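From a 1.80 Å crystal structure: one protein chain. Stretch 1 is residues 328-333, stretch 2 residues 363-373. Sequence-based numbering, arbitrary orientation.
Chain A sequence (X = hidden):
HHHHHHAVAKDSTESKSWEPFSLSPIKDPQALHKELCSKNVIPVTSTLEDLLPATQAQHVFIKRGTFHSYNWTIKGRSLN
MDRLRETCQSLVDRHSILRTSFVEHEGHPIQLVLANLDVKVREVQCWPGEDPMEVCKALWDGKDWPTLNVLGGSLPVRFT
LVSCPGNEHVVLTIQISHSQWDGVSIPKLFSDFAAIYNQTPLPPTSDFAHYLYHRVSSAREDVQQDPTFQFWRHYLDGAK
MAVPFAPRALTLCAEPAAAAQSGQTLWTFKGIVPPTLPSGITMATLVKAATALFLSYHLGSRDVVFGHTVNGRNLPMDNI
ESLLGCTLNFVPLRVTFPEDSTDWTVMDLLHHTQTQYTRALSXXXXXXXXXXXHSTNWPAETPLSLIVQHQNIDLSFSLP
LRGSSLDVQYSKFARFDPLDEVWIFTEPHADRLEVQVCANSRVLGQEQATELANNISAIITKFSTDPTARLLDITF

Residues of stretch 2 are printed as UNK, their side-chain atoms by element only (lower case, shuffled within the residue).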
# COMPACT_ATOMS: atom_id res chain seq x y z
N LEU A 328 -1.56 -5.16 2.49
CA LEU A 328 -1.50 -4.13 3.53
C LEU A 328 -2.80 -4.05 4.30
O LEU A 328 -3.86 -4.24 3.73
CB LEU A 328 -1.24 -2.73 2.92
CG LEU A 328 0.10 -2.39 2.28
CD1 LEU A 328 0.06 -0.95 1.80
CD2 LEU A 328 1.23 -2.60 3.27
N ASN A 329 -2.71 -3.75 5.60
CA ASN A 329 -3.89 -3.49 6.37
C ASN A 329 -3.67 -2.27 7.24
O ASN A 329 -2.53 -1.97 7.61
CB ASN A 329 -4.28 -4.71 7.21
CG ASN A 329 -5.74 -4.72 7.54
OD1 ASN A 329 -6.50 -3.88 7.07
ND2 ASN A 329 -6.16 -5.68 8.36
N PHE A 330 -4.75 -1.56 7.55
CA PHE A 330 -4.68 -0.41 8.45
C PHE A 330 -5.48 -0.78 9.69
O PHE A 330 -6.70 -0.95 9.60
CB PHE A 330 -5.23 0.82 7.76
CG PHE A 330 -4.72 0.96 6.35
CD1 PHE A 330 -3.39 1.31 6.13
CD2 PHE A 330 -5.54 0.67 5.27
CE1 PHE A 330 -2.90 1.44 4.82
CE2 PHE A 330 -5.05 0.80 3.95
CZ PHE A 330 -3.73 1.18 3.75
N VAL A 331 -4.79 -0.97 10.81
CA VAL A 331 -5.43 -1.53 12.01
C VAL A 331 -5.12 -0.66 13.23
O VAL A 331 -4.18 0.15 13.21
CB VAL A 331 -4.98 -2.99 12.27
CG1 VAL A 331 -5.33 -3.91 11.06
CG2 VAL A 331 -3.49 -3.05 12.63
N PRO A 332 -5.91 -0.81 14.31
CA PRO A 332 -5.65 -0.03 15.53
C PRO A 332 -4.39 -0.45 16.26
O PRO A 332 -4.08 -1.63 16.42
CB PRO A 332 -6.88 -0.34 16.42
CG PRO A 332 -7.85 -1.07 15.52
CD PRO A 332 -7.03 -1.75 14.51
N LEU A 333 -3.66 0.57 16.71
CA LEU A 333 -2.53 0.39 17.59
C LEU A 333 -2.89 1.10 18.88
O LEU A 333 -3.21 2.29 18.85
CB LEU A 333 -1.25 0.98 16.98
CG LEU A 333 -0.02 0.84 17.88
CD1 LEU A 333 0.29 -0.64 18.14
CD2 LEU A 333 1.17 1.55 17.22
N UNK A 363 -3.13 -11.84 14.05
CA UNK A 363 -4.51 -11.37 14.00
C UNK A 363 -4.70 -10.13 13.12
O UNK A 363 -5.81 -9.61 13.00
n UNK A 363 -5.31 -13.40 16.28
c UNK A 363 -4.98 -11.05 15.43
c UNK A 363 -3.95 -12.21 17.51
c UNK A 363 -4.72 -12.16 16.40
n UNK A 363 -4.07 -13.48 18.04
c UNK A 363 -4.90 -14.18 17.28
N UNK A 364 -3.61 -9.68 12.51
CA UNK A 364 -3.58 -8.36 11.87
C UNK A 364 -4.19 -8.33 10.46
O UNK A 364 -4.30 -7.26 9.85
o UNK A 364 0.63 -8.49 9.49
c UNK A 364 -2.13 -7.88 11.80
c UNK A 364 -1.33 -8.67 10.78
o UNK A 364 0.67 -7.53 11.49
c UNK A 364 0.09 -8.18 10.58
N UNK A 365 -4.58 -9.50 9.96
CA UNK A 365 -4.99 -9.67 8.57
C UNK A 365 -6.49 -9.49 8.30
O UNK A 365 -6.92 -9.48 7.14
c UNK A 365 -4.58 -11.07 8.12
n UNK A 365 -4.65 -12.60 10.12
c UNK A 365 -6.36 -12.84 8.77
c UNK A 365 -5.44 -13.53 10.64
c UNK A 365 -5.21 -12.15 8.94
n UNK A 365 -6.48 -13.70 9.84
N UNK A 366 -7.29 -9.39 9.36
CA UNK A 366 -8.73 -9.30 9.20
C UNK A 366 -9.21 -7.89 8.86
O UNK A 366 -8.52 -6.93 9.15
c UNK A 366 -9.27 -11.30 10.64
c UNK A 366 -8.99 -9.00 11.71
c UNK A 366 -9.46 -9.78 10.46
N UNK A 367 -10.39 -7.79 8.24
CA UNK A 367 -10.96 -6.49 7.85
C UNK A 367 -11.19 -5.56 9.04
O UNK A 367 -11.75 -5.99 10.04
c UNK A 367 -11.51 -6.76 4.74
c UNK A 367 -12.30 -6.69 7.14
c UNK A 367 -12.19 -7.53 5.87
o UNK A 367 -10.31 -6.98 4.51
o UNK A 367 -12.20 -5.95 4.10
N UNK A 368 -10.78 -4.30 8.92
CA UNK A 368 -10.98 -3.33 10.01
C UNK A 368 -12.45 -3.23 10.45
O UNK A 368 -12.74 -3.22 11.65
c UNK A 368 -10.55 -0.84 10.66
c UNK A 368 -10.17 0.51 10.08
c UNK A 368 -10.49 -1.94 9.59
c UNK A 368 -9.65 -1.20 11.87
N UNK A 369 -13.37 -3.15 9.48
CA UNK A 369 -14.78 -3.08 9.83
C UNK A 369 -15.26 -4.34 10.56
O UNK A 369 -16.23 -4.26 11.31
n UNK A 369 -16.08 -0.59 4.40
c UNK A 369 -15.65 -2.81 8.58
c UNK A 369 -16.72 -3.60 6.44
n UNK A 369 -16.70 -2.23 5.90
c UNK A 369 -15.63 -3.88 7.49
c UNK A 369 -16.02 -1.85 4.82
n UNK A 369 -15.29 -2.72 4.14
N UNK A 370 -14.59 -5.47 10.34
CA UNK A 370 -14.92 -6.69 11.07
C UNK A 370 -14.35 -6.63 12.48
O UNK A 370 -14.98 -7.09 13.43
o UNK A 370 -16.17 -7.63 8.81
c UNK A 370 -14.38 -7.94 10.37
c UNK A 370 -15.12 -8.26 9.08
o UNK A 370 -14.65 -9.15 8.35
N UNK A 371 -13.16 -6.07 12.63
CA UNK A 371 -12.64 -5.83 13.99
C UNK A 371 -13.64 -4.99 14.78
O UNK A 371 -14.00 -5.34 15.92
c UNK A 371 -10.87 -4.69 15.43
c UNK A 371 -8.84 -5.32 13.17
c UNK A 371 -10.21 -6.02 13.38
c UNK A 371 -11.28 -5.11 13.98
N UNK A 372 -14.09 -3.89 14.19
CA UNK A 372 -14.98 -2.99 14.91
C UNK A 372 -16.36 -3.64 15.14
O UNK A 372 -16.90 -3.56 16.24
c UNK A 372 -13.87 -0.78 14.21
c UNK A 372 -12.91 -0.99 15.20
c UNK A 372 -15.12 -1.64 14.17
c UNK A 372 -11.55 0.77 14.29
c UNK A 372 -12.50 0.99 13.30
c UNK A 372 -13.65 0.21 13.26
c UNK A 372 -11.76 -0.21 15.23
N UNK A 373 -16.92 -4.29 14.11
CA UNK A 373 -18.20 -4.97 14.30
C UNK A 373 -18.19 -6.07 15.35
O UNK A 373 -19.07 -6.13 16.21
o UNK A 373 -20.33 -5.98 10.66
c UNK A 373 -20.17 -5.98 13.05
c UNK A 373 -20.69 -6.50 11.72
c UNK A 373 -18.70 -5.57 12.98
n UNK A 373 -21.54 -7.52 11.77
O HOH W 1 -9.02 -3.55 6.62

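Position 363 has one carbon leading to a five-membered ring of three carbons and two nitrogens. The ring lies beyond reach of stretch 1. It is His 363.

Position 364 has three side-chain carbons in a row, the third carrying two oxygens. The carboxylate end leads away from stretch 1, but the backbone O of 364 accepts a hydrogen bond from Asn 329 ND2 at 2.9 Å. It is Glu 364.

Position 365 repeats the pattern of one carbon and a ring of three carbons and two nitrogens. CA-to-CB points away from stretch 1. It is His 365.

Position 366 has three carbons, forked at the first. CA-to-CB points away from stretch 1. The backbone O of 366 accepts a second hydrogen bond from Asn 329 ND2, at 2.8 Å. This is Val 366, and it closes a type I turn begun at His 363.

Position 367 has three carbons and a terminal pair of oxygens, so it is Glu 367. It holds the N-cap position. Its carboxylate is hydrogen-bonded elsewhere in the structure.

Position 368 has four carbons, forked at the second. One tip lies near the proline ring of stretch 1. The residue is Leu 368, and its CD1 is 3.8 Å from Pro 332 CD and 3.7 Å from Phe 330 O.

Position 369 has three carbons, a nitrogen, then a carbon bearing two nitrogens. It is Arg 369, out of reach.

Position 370 has two carbons, the second with two oxygens. It is Asp 370, also out of reach.

Position 371 has four carbons, forked at the first, with one arm two carbons long. CA-to-CB points toward stretch 1, and the long arm reaches its valine and proline. This is Ile 371, whose CD1 is 4.2 Å from Pro 332 CD and 4.3 Å from Val 331 CG1.

Position 372 has one carbon and a six-carbon ring that meets the proline ring of stretch 1. It is Phe 372. Its CE1 lies 4.0 Å from Pro 332 CG, which approaches the ring obliquely.

Position 373 has three carbons, the last carrying one oxygen and one nitrogen. It is Gln 373, exposed.

The contact has a polar end and an apolar end. The amide of Asn 329 gives both its hydrogens to turn carbonyls. Asn 329 OD1 accepts from water 1 at 2.6 Å, and that water accepts from Leu 368 N at 3.0 Å, so the same side chain also reaches the first turn of the helix. Farther along the strand, Pro 332 packs against Leu 368, Ile 371 and Phe 372.

Stretch 2 (363-373) HEHVELRDIFQ
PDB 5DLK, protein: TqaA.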